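Local coordinates for protein cytochrome C (Marichromatium purpuratum 984, PDB 5LO9) that probably carries electrons through its c-type hemes as a fused TsdBA thiosulfate dehydrogenase, linking thiosulfate oxidation to electron transfer, at residues Arg16-Cys21 with Pro74-Ala79; Thr50-Phe55 with Ala78-Tyr83; Asp250-Gly255 with Glu259-Gly264; Ala265-His270 with Leu353-Ser358. All blocks are in the same frame, centred on the assembly; numbering follows the deposited sequence.

Contact 1. Residues Arg16-Cys21 with Pro74-Ala79. With HEC (heme c), chain C.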
# COMPACT_ATOMS: atom_id res chain seq x y z
N ARG A 16 -12.04 -62.33 36.32
CA ARG A 16 -11.50 -61.15 37.00
C ARG A 16 -12.59 -60.13 37.38
O ARG A 16 -12.27 -59.08 37.96
CB ARG A 16 -10.45 -60.43 36.13
CG ARG A 16 -9.35 -61.27 35.44
CD ARG A 16 -8.24 -60.34 34.88
NE ARG A 16 -7.36 -59.95 35.98
CZ ARG A 16 -6.27 -60.61 36.41
NH1 ARG A 16 -5.84 -61.73 35.81
NH2 ARG A 16 -5.60 -60.13 37.46
N GLY A 17 -13.85 -60.39 37.06
CA GLY A 17 -14.94 -59.48 37.39
C GLY A 17 -14.88 -58.17 36.64
O GLY A 17 -15.12 -57.11 37.23
N ILE A 18 -14.58 -58.22 35.34
CA ILE A 18 -14.44 -57.04 34.50
C ILE A 18 -15.50 -57.13 33.41
O ILE A 18 -15.53 -58.11 32.66
CB ILE A 18 -13.03 -56.94 33.90
CG1 ILE A 18 -12.00 -56.61 34.98
CG2 ILE A 18 -13.00 -55.88 32.80
CD1 ILE A 18 -10.57 -56.71 34.50
N VAL A 19 -16.36 -56.11 33.34
CA VAL A 19 -17.40 -56.06 32.32
C VAL A 19 -16.80 -55.64 30.99
O VAL A 19 -15.72 -55.04 30.91
CB VAL A 19 -18.56 -55.12 32.69
CG1 VAL A 19 -19.23 -55.55 33.95
CG2 VAL A 19 -18.06 -53.70 32.85
N ALA A 20 -17.53 -55.96 29.93
CA ALA A 20 -17.12 -55.58 28.59
C ALA A 20 -17.10 -54.07 28.47
O ALA A 20 -18.12 -53.42 28.74
CB ALA A 20 -18.10 -56.16 27.57
N CYS A 21 -15.97 -53.50 28.01
CA CYS A 21 -15.93 -52.06 27.79
C CYS A 21 -17.02 -51.61 26.82
O CYS A 21 -17.60 -50.52 26.98
CB CYS A 21 -14.58 -51.63 27.25
SG CYS A 21 -13.22 -52.13 28.19
N PRO A 74 -1.93 -53.55 34.97
CA PRO A 74 -1.10 -52.84 33.98
C PRO A 74 -1.10 -53.50 32.60
O PRO A 74 -1.27 -52.81 31.58
CB PRO A 74 0.28 -52.86 34.62
CG PRO A 74 0.00 -52.92 36.08
CD PRO A 74 -1.26 -53.71 36.25
N VAL A 75 -0.95 -54.83 32.54
CA VAL A 75 -0.96 -55.51 31.24
C VAL A 75 -2.32 -55.33 30.57
O VAL A 75 -2.40 -55.14 29.35
CB VAL A 75 -0.56 -57.00 31.40
CG1 VAL A 75 -1.51 -57.75 32.31
CG2 VAL A 75 -0.49 -57.69 30.10
N ASP A 76 -3.42 -55.37 31.35
CA ASP A 76 -4.75 -55.12 30.80
C ASP A 76 -4.87 -53.70 30.21
O ASP A 76 -5.45 -53.50 29.15
CB ASP A 76 -5.81 -55.34 31.90
CG ASP A 76 -6.11 -56.84 32.19
OD1 ASP A 76 -5.88 -57.70 31.30
OD2 ASP A 76 -6.61 -57.16 33.31
N ILE A 77 -4.35 -52.70 30.94
CA ILE A 77 -4.36 -51.31 30.49
C ILE A 77 -3.70 -51.19 29.11
O ILE A 77 -4.29 -50.70 28.14
CB ILE A 77 -3.64 -50.41 31.53
CG1 ILE A 77 -4.49 -50.27 32.80
CG2 ILE A 77 -3.38 -49.05 31.02
CD1 ILE A 77 -3.75 -49.63 33.96
N ALA A 78 -2.47 -51.67 29.01
CA ALA A 78 -1.78 -51.58 27.73
C ALA A 78 -2.52 -52.31 26.61
O ALA A 78 -2.58 -51.82 25.47
CB ALA A 78 -0.39 -52.12 27.91
N ALA A 79 -3.16 -53.44 26.90
CA ALA A 79 -3.86 -54.16 25.84
C ALA A 79 -5.04 -53.37 25.32
O ALA A 79 -5.21 -53.25 24.10
CB ALA A 79 -4.35 -55.52 26.33
FE HEC C . -14.95 -46.19 30.22
CHA HEC C . -14.32 -42.75 30.17
CHB HEC C . -11.69 -46.80 29.01
CHC HEC C . -15.45 -49.64 30.61
CHD HEC C . -18.29 -45.59 31.19
NA HEC C . -13.30 -45.01 29.68
C1A HEC C . -13.25 -43.66 29.73
C2A HEC C . -11.94 -43.10 29.30
C3A HEC C . -11.18 -44.31 28.97
C4A HEC C . -12.11 -45.42 29.23
CMA HEC C . -9.77 -44.33 28.48
CAA HEC C . -11.46 -41.67 29.20
CBA HEC C . -11.73 -41.23 27.77
CGA HEC C . -11.07 -39.94 27.32
O1A HEC C . -11.45 -39.45 26.24
O2A HEC C . -10.17 -39.40 28.00
NB HEC C . -13.80 -47.89 29.86
C1B HEC C . -12.55 -47.92 29.38
C2B HEC C . -12.02 -49.28 29.25
C3B HEC C . -13.12 -50.13 29.72
C4B HEC C . -14.17 -49.16 30.09
CMB HEC C . -10.69 -49.67 28.72
CAB HEC C . -13.14 -51.62 29.84
CBB HEC C . -12.00 -52.03 30.76
NC HEC C . -16.56 -47.38 30.78
C1C HEC C . -16.56 -48.71 30.90
C2C HEC C . -17.87 -49.25 31.31
C3C HEC C . -18.71 -48.06 31.46
C4C HEC C . -17.79 -46.97 31.10
CMC HEC C . -18.22 -50.68 31.51
CAC HEC C . -20.15 -47.94 31.87
CBC HEC C . -20.42 -48.66 33.15
ND HEC C . -16.09 -44.49 30.62
C1D HEC C . -17.37 -44.47 30.99
C2D HEC C . -17.89 -43.11 31.18
C3D HEC C . -16.75 -42.26 30.89
C4D HEC C . -15.67 -43.22 30.56
CMD HEC C . -19.27 -42.70 31.60
CAD HEC C . -16.73 -40.76 31.01
CBD HEC C . -15.99 -40.52 32.32
CGD HEC C . -15.88 -39.06 32.65
O1D HEC C . -14.90 -38.64 33.33
O2D HEC C . -16.82 -38.35 32.25

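Contact 2. Residues Thr50-Phe55 with Ala78-Tyr83. With HEC (heme c), chain D; PGO (S-1,2-propanediol), chain I.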
# COMPACT_ATOMS: atom_id res chain seq x y z
N THR A 50 -2.84 -43.06 29.67
CA THR A 50 -2.66 -41.97 30.63
C THR A 50 -3.98 -41.63 31.31
O THR A 50 -4.01 -41.37 32.52
CB THR A 50 -2.08 -40.74 29.93
OG1 THR A 50 -0.73 -41.00 29.57
CG2 THR A 50 -2.09 -39.50 30.84
N GLN A 51 -5.08 -41.67 30.57
CA GLN A 51 -6.36 -41.33 31.18
C GLN A 51 -6.79 -42.41 32.16
O GLN A 51 -7.36 -42.10 33.21
CB GLN A 51 -7.43 -41.10 30.10
CG GLN A 51 -7.20 -39.83 29.23
CD GLN A 51 -6.78 -38.65 30.07
OE1 GLN A 51 -7.43 -38.31 31.06
NE2 GLN A 51 -5.64 -38.05 29.70
N ILE A 52 -6.59 -43.68 31.83
CA ILE A 52 -6.89 -44.73 32.80
C ILE A 52 -6.07 -44.51 34.06
O ILE A 52 -6.58 -44.63 35.18
CB ILE A 52 -6.66 -46.12 32.16
CG1 ILE A 52 -7.78 -46.40 31.14
CG2 ILE A 52 -6.68 -47.21 33.19
CD1 ILE A 52 -7.49 -47.50 30.13
N GLU A 53 -4.82 -44.14 33.90
CA GLU A 53 -3.98 -43.91 35.06
C GLU A 53 -4.38 -42.64 35.79
O GLU A 53 -4.18 -42.55 37.01
CB GLU A 53 -2.51 -43.89 34.66
CG GLU A 53 -1.91 -45.29 34.48
CD GLU A 53 -0.57 -45.33 33.68
OE1 GLU A 53 0.01 -44.25 33.37
OE2 GLU A 53 -0.09 -46.46 33.37
N ARG A 54 -4.95 -41.66 35.08
CA ARG A 54 -5.45 -40.46 35.77
C ARG A 54 -6.57 -40.83 36.72
O ARG A 54 -6.61 -40.34 37.86
CB ARG A 54 -5.96 -39.41 34.79
CG ARG A 54 -4.91 -38.68 34.00
CD ARG A 54 -5.18 -37.20 33.85
NE ARG A 54 -4.40 -36.66 32.76
CZ ARG A 54 -3.09 -36.41 32.85
NH1 ARG A 54 -2.42 -36.64 33.97
NH2 ARG A 54 -2.45 -35.95 31.80
N PHE A 55 -7.50 -41.68 36.26
CA PHE A 55 -8.57 -42.16 37.11
C PHE A 55 -7.99 -42.84 38.34
O PHE A 55 -8.44 -42.60 39.47
CB PHE A 55 -9.43 -43.15 36.32
CG PHE A 55 -10.45 -42.54 35.43
CD1 PHE A 55 -11.59 -41.98 35.95
CD2 PHE A 55 -10.31 -42.60 34.05
CE1 PHE A 55 -12.54 -41.45 35.12
CE2 PHE A 55 -11.26 -42.06 33.21
CZ PHE A 55 -12.37 -41.48 33.74
N ALA A 78 -2.47 -51.67 29.01
CA ALA A 78 -1.78 -51.58 27.73
C ALA A 78 -2.52 -52.31 26.61
O ALA A 78 -2.58 -51.82 25.47
CB ALA A 78 -0.39 -52.12 27.91
N ALA A 79 -3.16 -53.44 26.90
CA ALA A 79 -3.86 -54.16 25.84
C ALA A 79 -5.04 -53.37 25.32
O ALA A 79 -5.21 -53.25 24.10
CB ALA A 79 -4.35 -55.52 26.33
N VAL A 80 -5.91 -52.86 26.22
CA VAL A 80 -7.10 -52.13 25.74
C VAL A 80 -6.69 -50.82 25.11
O VAL A 80 -7.35 -50.35 24.19
CB VAL A 80 -8.16 -51.86 26.83
CG1 VAL A 80 -8.86 -53.13 27.22
CG2 VAL A 80 -7.57 -51.14 28.05
N SER A 81 -5.63 -50.17 25.60
CA SER A 81 -5.18 -48.96 24.93
C SER A 81 -4.80 -49.25 23.48
O SER A 81 -5.22 -48.54 22.57
CB SER A 81 -4.01 -48.36 25.70
OG SER A 81 -4.37 -48.13 27.06
N ALA A 82 -4.04 -50.33 23.23
CA ALA A 82 -3.67 -50.69 21.86
C ALA A 82 -4.87 -51.11 21.04
O ALA A 82 -4.92 -50.86 19.83
CB ALA A 82 -2.65 -51.80 21.87
N TYR A 83 -5.84 -51.78 21.66
CA TYR A 83 -7.02 -52.22 20.90
C TYR A 83 -7.83 -51.02 20.41
O TYR A 83 -8.13 -50.92 19.21
CB TYR A 83 -7.90 -53.14 21.74
CG TYR A 83 -9.24 -53.41 21.13
CD1 TYR A 83 -9.41 -54.40 20.19
CD2 TYR A 83 -10.35 -52.66 21.47
CE1 TYR A 83 -10.66 -54.64 19.61
CE2 TYR A 83 -11.61 -52.90 20.90
CZ TYR A 83 -11.75 -53.90 19.97
OH TYR A 83 -13.00 -54.15 19.40
FE HEC D . -8.19 -28.81 25.38
CHA HEC D . -8.06 -32.06 26.64
CHB HEC D . -11.69 -29.02 25.26
CHC HEC D . -8.34 -25.62 23.99
CHD HEC D . -4.75 -28.50 25.78
NA HEC D . -9.60 -30.28 25.86
C1A HEC D . -9.35 -31.49 26.33
C2A HEC D . -10.56 -32.30 26.59
C3A HEC D . -11.64 -31.39 26.20
C4A HEC D . -10.93 -30.16 25.76
CMA HEC D . -13.11 -31.69 26.25
CAA HEC D . -10.70 -33.70 27.12
CBA HEC D . -10.72 -34.68 25.96
CGA HEC D . -10.93 -36.09 26.44
O1A HEC D . -10.77 -37.03 25.63
O2A HEC D . -11.27 -36.27 27.64
NB HEC D . -9.73 -27.55 24.74
C1B HEC D . -11.04 -27.81 24.77
C2B HEC D . -11.86 -26.69 24.23
C3B HEC D . -10.86 -25.68 23.87
C4B HEC D . -9.59 -26.33 24.24
CMB HEC D . -13.36 -26.63 24.11
CAB HEC D . -11.03 -24.32 23.25
CBB HEC D . -11.96 -23.49 24.10
NC HEC D . -6.80 -27.33 24.95
C1C HEC D . -7.04 -26.15 24.38
C2C HEC D . -5.83 -25.33 24.19
C3C HEC D . -4.75 -26.17 24.73
C4C HEC D . -5.49 -27.38 25.18
CMC HEC D . -5.79 -23.96 23.59
CAC HEC D . -3.26 -25.95 24.79
CBC HEC D . -2.74 -24.59 25.17
ND HEC D . -6.68 -30.05 26.08
C1D HEC D . -5.39 -29.75 26.18
C2D HEC D . -4.58 -30.85 26.73
C3D HEC D . -5.53 -31.91 26.98
C4D HEC D . -6.81 -31.30 26.54
CMD HEC D . -3.13 -30.87 26.99
CAD HEC D . -5.24 -33.28 27.55
CBD HEC D . -5.47 -33.31 29.07
CGD HEC D . -4.91 -34.58 29.70
O1D HEC D . -5.63 -35.11 30.56
O2D HEC D . -3.80 -35.04 29.33
C1 PGO I . 1.69 -37.09 33.35
C2 PGO I . 1.43 -36.06 32.24
C3 PGO I . 0.74 -34.81 32.81
O1 PGO I . 0.82 -36.78 34.48
O2 PGO I . 0.65 -36.61 31.14

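Contact 3. Residues Asp250-Gly255 with Glu259-Gly264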
# COMPACT_ATOMS: atom_id res chain seq x y z
N ASP A 250 -16.58 -11.01 11.23
CA ASP A 250 -17.85 -10.96 10.49
C ASP A 250 -17.89 -9.80 9.51
O ASP A 250 -18.50 -9.91 8.45
CB ASP A 250 -19.02 -10.79 11.45
CG ASP A 250 -19.10 -11.89 12.48
OD1 ASP A 250 -19.04 -13.08 12.09
OD2 ASP A 250 -19.24 -11.56 13.69
N ALA A 251 -17.21 -8.70 9.85
CA ALA A 251 -17.23 -7.47 9.07
C ALA A 251 -16.25 -7.49 7.89
O ALA A 251 -15.39 -6.62 7.78
CB ALA A 251 -16.92 -6.32 10.01
N LEU A 252 -16.41 -8.50 6.96
CA LEU A 252 -15.56 -8.44 5.77
C LEU A 252 -16.06 -7.36 4.79
O LEU A 252 -17.26 -7.06 4.76
CB LEU A 252 -15.56 -9.76 5.02
CG LEU A 252 -14.70 -10.94 5.42
CD1 LEU A 252 -14.80 -11.98 4.27
CD2 LEU A 252 -13.26 -10.52 5.71
N PRO A 253 -15.19 -6.82 3.94
CA PRO A 253 -15.66 -5.84 2.96
C PRO A 253 -16.59 -6.50 1.97
O PRO A 253 -16.64 -7.73 1.84
CB PRO A 253 -14.37 -5.33 2.28
CG PRO A 253 -13.29 -5.69 3.17
CD PRO A 253 -13.73 -6.99 3.82
N GLU A 254 -17.36 -5.66 1.28
CA GLU A 254 -18.36 -6.15 0.34
C GLU A 254 -17.78 -6.47 -1.02
O GLU A 254 -16.91 -5.77 -1.55
CB GLU A 254 -19.46 -5.11 0.21
CG GLU A 254 -20.43 -5.23 1.34
CD GLU A 254 -21.59 -4.30 1.18
OE1 GLU A 254 -21.54 -3.47 0.24
OE2 GLU A 254 -22.54 -4.43 1.99
N GLY A 255 -18.27 -7.56 -1.60
CA GLY A 255 -18.00 -7.85 -2.98
C GLY A 255 -16.63 -8.43 -3.16
O GLY A 255 -15.99 -8.89 -2.21
N GLU A 259 -13.81 -11.28 -0.98
CA GLU A 259 -13.30 -12.60 -1.32
C GLU A 259 -11.79 -12.65 -1.30
O GLU A 259 -11.21 -13.68 -0.94
CB GLU A 259 -13.81 -13.03 -2.70
CG GLU A 259 -15.24 -13.59 -2.77
CD GLU A 259 -15.62 -14.51 -1.59
OE1 GLU A 259 -14.74 -15.22 -1.02
OE2 GLU A 259 -16.84 -14.51 -1.24
N MET A 260 -11.12 -11.56 -1.69
CA MET A 260 -9.66 -11.51 -1.66
C MET A 260 -9.15 -11.34 -0.24
O MET A 260 -8.05 -11.81 0.09
CB MET A 260 -9.11 -10.37 -2.50
CG MET A 260 -9.11 -10.58 -4.00
SD MET A 260 -8.00 -11.84 -4.68
CE MET A 260 -6.41 -11.05 -4.34
N VAL A 261 -9.87 -10.58 0.58
CA VAL A 261 -9.49 -10.49 1.98
C VAL A 261 -9.56 -11.87 2.63
O VAL A 261 -8.66 -12.27 3.38
CB VAL A 261 -10.37 -9.46 2.71
CG1 VAL A 261 -10.15 -9.58 4.22
CG2 VAL A 261 -10.05 -8.04 2.25
N ARG A 262 -10.60 -12.62 2.33
CA ARG A 262 -10.72 -13.97 2.88
C ARG A 262 -9.57 -14.85 2.41
O ARG A 262 -8.96 -15.59 3.20
CB ARG A 262 -12.08 -14.52 2.49
CG ARG A 262 -12.28 -16.00 2.68
CD ARG A 262 -13.72 -16.39 2.30
NE ARG A 262 -14.63 -15.53 3.04
CZ ARG A 262 -15.85 -15.21 2.65
NH1 ARG A 262 -16.33 -15.68 1.51
NH2 ARG A 262 -16.57 -14.41 3.42
N LEU A 263 -9.22 -14.75 1.13
CA LEU A 263 -8.10 -15.54 0.63
C LEU A 263 -6.81 -15.15 1.33
O LEU A 263 -6.05 -16.00 1.77
CB LEU A 263 -7.94 -15.36 -0.88
CG LEU A 263 -6.75 -16.10 -1.48
CD1 LEU A 263 -6.91 -17.53 -1.28
CD2 LEU A 263 -6.63 -15.81 -2.95
N GLY A 264 -6.55 -13.85 1.44
CA GLY A 264 -5.35 -13.43 2.13
C GLY A 264 -5.31 -13.93 3.56
O GLY A 264 -4.26 -14.31 4.08

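Contact 4. Residues Ala265-His270 with Leu353-Ser358. With HEC (heme c), chain F; EDO (1,2-ethanediol), chain S.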
# COMPACT_ATOMS: atom_id res chain seq x y z
N ALA A 265 -6.46 -13.94 4.22
CA ALA A 265 -6.50 -14.51 5.56
C ALA A 265 -6.20 -15.99 5.53
O ALA A 265 -5.58 -16.52 6.47
CB ALA A 265 -7.85 -14.31 6.21
N ARG A 266 -6.59 -16.69 4.48
CA ARG A 266 -6.29 -18.12 4.48
C ARG A 266 -4.85 -18.40 4.03
O ARG A 266 -4.22 -19.33 4.54
CB ARG A 266 -7.35 -18.85 3.64
CG ARG A 266 -6.93 -19.69 2.47
CD ARG A 266 -7.91 -20.88 2.26
NE ARG A 266 -7.11 -22.12 2.25
CZ ARG A 266 -7.35 -23.20 2.98
NH1 ARG A 266 -8.41 -23.21 3.80
NH2 ARG A 266 -6.53 -24.27 2.90
N LEU A 267 -4.28 -17.58 3.16
CA LEU A 267 -2.87 -17.75 2.84
C LEU A 267 -2.00 -17.44 4.04
O LEU A 267 -0.93 -18.02 4.21
CB LEU A 267 -2.50 -16.85 1.69
CG LEU A 267 -3.14 -17.06 0.33
CD1 LEU A 267 -2.50 -16.08 -0.67
CD2 LEU A 267 -2.94 -18.47 -0.11
N PHE A 268 -2.42 -16.47 4.85
CA PHE A 268 -1.68 -16.12 6.05
C PHE A 268 -1.63 -17.30 7.03
O PHE A 268 -0.60 -17.57 7.66
CB PHE A 268 -2.33 -14.91 6.70
CG PHE A 268 -1.43 -14.11 7.60
CD1 PHE A 268 -0.68 -13.08 7.09
CD2 PHE A 268 -1.36 -14.39 8.96
CE1 PHE A 268 0.15 -12.31 7.91
CE2 PHE A 268 -0.55 -13.64 9.78
CZ PHE A 268 0.22 -12.59 9.25
N ARG A 269 -2.76 -17.99 7.18
CA ARG A 269 -2.94 -19.07 8.13
C ARG A 269 -2.50 -20.43 7.58
O ARG A 269 -2.07 -21.31 8.35
CB ARG A 269 -4.43 -19.11 8.54
CG ARG A 269 -4.85 -20.18 9.51
CD ARG A 269 -4.29 -19.94 10.89
NE ARG A 269 -2.99 -20.59 11.09
CZ ARG A 269 -2.34 -20.66 12.25
NH1 ARG A 269 -2.84 -20.14 13.36
NH2 ARG A 269 -1.17 -21.27 12.28
N HIS A 270 -2.60 -20.65 6.28
CA HIS A 270 -2.30 -21.95 5.70
C HIS A 270 -1.25 -21.82 4.62
O HIS A 270 -1.32 -22.47 3.58
CB HIS A 270 -3.56 -22.61 5.17
CG HIS A 270 -4.64 -22.76 6.21
ND1 HIS A 270 -4.69 -23.83 7.09
CD2 HIS A 270 -5.69 -21.97 6.53
CE1 HIS A 270 -5.74 -23.70 7.88
NE2 HIS A 270 -6.36 -22.57 7.57
N LEU A 353 0.40 -12.15 -3.33
CA LEU A 353 0.73 -10.85 -2.77
C LEU A 353 -0.50 -9.94 -2.76
O LEU A 353 -0.66 -9.08 -1.88
CB LEU A 353 1.86 -10.20 -3.57
CG LEU A 353 3.31 -10.17 -3.06
CD1 LEU A 353 3.41 -9.33 -1.83
CD2 LEU A 353 3.80 -11.56 -2.79
N ASP A 354 -1.36 -10.06 -3.79
CA ASP A 354 -2.54 -9.22 -3.81
C ASP A 354 -3.49 -9.58 -2.68
O ASP A 354 -4.04 -8.70 -2.01
CB ASP A 354 -3.22 -9.30 -5.18
CG ASP A 354 -2.39 -8.58 -6.31
OD1 ASP A 354 -1.28 -7.96 -6.03
OD2 ASP A 354 -2.86 -8.68 -7.49
N ALA A 355 -3.69 -10.87 -2.44
CA ALA A 355 -4.55 -11.25 -1.33
C ALA A 355 -3.91 -10.88 0.00
O ALA A 355 -4.55 -10.28 0.87
CB ALA A 355 -4.87 -12.75 -1.41
N LEU A 356 -2.62 -11.20 0.19
CA LEU A 356 -2.01 -10.89 1.46
C LEU A 356 -2.07 -9.40 1.72
O LEU A 356 -2.39 -8.97 2.84
CB LEU A 356 -0.58 -11.40 1.52
CG LEU A 356 -0.40 -12.92 1.66
CD1 LEU A 356 1.06 -13.34 1.32
CD2 LEU A 356 -0.78 -13.35 3.06
N GLN A 357 -1.80 -8.60 0.70
CA GLN A 357 -1.90 -7.16 0.91
C GLN A 357 -3.34 -6.73 1.14
O GLN A 357 -3.57 -5.79 1.90
CB GLN A 357 -1.32 -6.41 -0.27
CG GLN A 357 0.18 -6.52 -0.33
CD GLN A 357 0.79 -5.62 -1.36
OE1 GLN A 357 1.19 -4.49 -1.05
NE2 GLN A 357 0.85 -6.09 -2.59
N SER A 358 -4.31 -7.38 0.54
CA SER A 358 -5.69 -7.00 0.82
C SER A 358 -6.09 -7.35 2.25
O SER A 358 -6.75 -6.56 2.94
CB SER A 358 -6.64 -7.69 -0.16
OG SER A 358 -6.46 -7.19 -1.47
FE HEC F . 5.57 -21.92 20.93
CHA HEC F . 4.91 -20.49 17.81
CHB HEC F . 8.83 -20.65 20.89
CHC HEC F . 6.01 -23.02 24.18
CHD HEC F . 2.55 -23.74 20.73
NA HEC F . 6.68 -20.78 19.58
C1A HEC F . 6.26 -20.32 18.39
C2A HEC F . 7.32 -19.57 17.68
C3A HEC F . 8.45 -19.60 18.58
C4A HEC F . 7.95 -20.39 19.74
CMA HEC F . 9.79 -18.96 18.35
CAA HEC F . 7.30 -18.87 16.36
CBA HEC F . 8.43 -19.46 15.50
CGA HEC F . 7.95 -20.22 14.29
O1A HEC F . 6.73 -20.29 14.08
O2A HEC F . 8.82 -20.76 13.58
NB HEC F . 7.14 -21.83 22.28
C1B HEC F . 8.34 -21.30 22.10
C2B HEC F . 9.21 -21.42 23.29
C3B HEC F . 8.37 -22.11 24.27
C4B HEC F . 7.10 -22.30 23.53
CMB HEC F . 10.61 -20.95 23.44
CAB HEC F . 8.69 -22.50 25.69
CBB HEC F . 9.01 -21.22 26.43
NC HEC F . 4.49 -23.16 22.22
C1C HEC F . 4.82 -23.47 23.46
C2C HEC F . 3.89 -24.41 24.11
C3C HEC F . 2.87 -24.64 23.11
C4C HEC F . 3.36 -23.82 21.96
CMC HEC F . 4.01 -24.99 25.48
CAC HEC F . 1.65 -25.52 23.11
CBC HEC F . 0.69 -25.36 24.25
ND HEC F . 4.02 -22.06 19.54
C1D HEC F . 2.91 -22.82 19.64
C2D HEC F . 2.01 -22.63 18.47
C3D HEC F . 2.70 -21.66 17.63
C4D HEC F . 3.93 -21.38 18.39
CMD HEC F . 0.69 -23.25 18.19
CAD HEC F . 2.23 -21.14 16.32
CBD HEC F . 1.15 -20.11 16.63
CGD HEC F . -0.02 -20.18 15.66
O1D HEC F . -0.08 -21.03 14.75
O2D HEC F . -0.95 -19.38 15.80
C1 EDO S . 2.88 -0.88 -1.38
O1 EDO S . 3.15 -2.31 -1.31
C2 EDO S . 2.43 -0.29 -0.03
O2 EDO S . 3.57 0.02 0.87

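Contact 1. Residues Arg16-Cys21 with Pro74-Ala79
The loop carrying Ile18 runs past the first turns of helix 74-86 at some distance, the CA atoms of Ile18 and Asp76 lying 10.5 Å apart, so that side chains, not backbones, meet between them. Arg16, folded by the turn at chi3 (80°), brings its CD and NE to the carboxylate of Asp76. Arg16 NE lies 3.9 Å from Asp76 OD2, a long salt bridge; since the oxygen stands well out of the guanidinium plane, the pairing is one of charges without a directed N-H. The other oxygen, OD1, is engaged by Arg4 in a salt bridge, and an aspartate here can thus serve two arginines. Gly17, with positive phi, and Ile18 form a G1 beta bulge facing Asp13, and the loop then leads into the CXXCH heme-binding motif of a cytochrome c domain, where Cys21 SG is bonded to heme CAB. Ile18, a branched apolar residue that also packs on Leu8 of helix 2-10, sets its CD1 4.2 Å from Asp76 OD2, the same oxygen that faces Arg16.

Contact 2. Residues Thr50-Phe55 with Ala78-Tyr83
Apolar packing joins the two helices where Ile52 meets Val80: Ile52 CD1 comes within 4.2 Å of Val80 CG2, the two side chains crossing at about a right angle. Ile52 holds CG1 beside its backbone N (chi1 -73°) and extends beyond it, which carries the terminal methyl over to the other helix and also near Ser81 OG. That hydroxyl is turned back to Ile77 O, so this small polar residue can sit in a buried place. Hydrogen bonds fill the other flank of helix 45-57. Arg54 grips one propionate of the second heme with two nitrogens: NE reaches O1D at 3.0 Å, and NH2 reaches O2D at 3.0 Å with a nearly straight bond of 168°. Gln51 NE2 gives O1D a further bond of 3.1 Å, while Gln51 OE1 takes one from Arg60. Thr50 CG2 lies over one guanidinium face, offset toward its rim. A leucine in place of Arg54 would probably cost the propionate two of its hydrogen bonds and a positive charge, with Gln51 NE2 still holding O1D. Ile52 and Val80 also line the pocket of the first heme, and the arrangement is that of a cytochrome c domain whose helix 45-57 touches two hemes at once.

Contact 3. Residues Asp250-Gly255 with Glu259-Gly264
Leu252 and Val261 lie alongside, their side chains sliding past each other in opposite directions, with Leu252 CD2 3.6 Å from Val261 CG1. Val261 sets CG1 opposite its backbone N (chi1 168°), and its two methyls thereby take different partners: CG1 meets the leucine, CG2 meets the ring of Pro253, whose CG is 4.1 Å away and which crosses it at about a right angle. The other leucine methyl, CD1, approaches the guanidinium of Arg262 obliquely, 3.8 Å from CZ, with the two side chains again roughly perpendicular. Arg262 is bent at chi3 (-53°), and its NH1 makes a salt bridge of 3.0 Å with Glu259 OE1 one turn earlier on the same helix, a pairing that suits an exposed helix face. Gly255 occupies the N-cap position with positive phi, easily adopted by glycine; its O receives a weak hydrogen bond from Glu259 N at 3.5 Å. The segment 250-255 thus folds back along the start of the helix it leads into, helix 256-269. Trp362 of helix 351-363 packs on both Pro253 and Val261 and hydrogen-bonds Ala251 O through its NE1, while Met260 reaches Val320 of the second subunit.

Contact 4. Residues Ala265-His270 with Leu353-Ser358
Phe268 carries its ring away from the backbone N (chi1 -157°), whereas Leu356 has CG beside its own N (chi1 -73°) and then extends, which delivers CD2 to the ring edge. Leu356 CD2 lies 4.0 Å from Phe268 CD1, near the ring plane, and 4.1 Å from Leu267 CB. Leu267 CD1 reaches Ala355 CB at 4.2 Å; the alanine's small side chain suits helices whose axes, 8.8 Å apart, cross at -99°. Arg269, next to Phe268, gives the third heme's O1D a 2.7 Å hydrogen bond from NH2, while its NH1 reaches heme O2D at 3.2 Å, so the guanidinium spans both propionate oxygens. An alanine at Arg269 removes this grip and is likely to leave the propionate freer to turn. Phe268 meanwhile touches the fourth heme, close to Cys287, which binds it covalently, and to its axial ligand His291. The near-perpendicular crossing of a helix preceding the CXXCH motif with one following it is consistent with the paired terminal helices of cytochrome c domains.

Overall arrangement
From the N terminus, contact 1 closes a loop of 52 residues, bringing the approach to the first heme-binding motif against helix 74-86. Contact 2 starts within that loop, at helix 45-57, and ends on the same helix, overlapping contact 1 at Ala78 and Ala79; Ile77 also packs on Ile52, so the two join into one cytochrome c domain. Much later in the chain, contact 3 folds the loop before helix 256-269 back onto it. Contact 4 then opens on that helix and closes 82 residues further on, at helix 351-363, where Met260 and Val261 of contact 3 pack beside its second segment. The two pairs lie on opposite sides of the chain's centre.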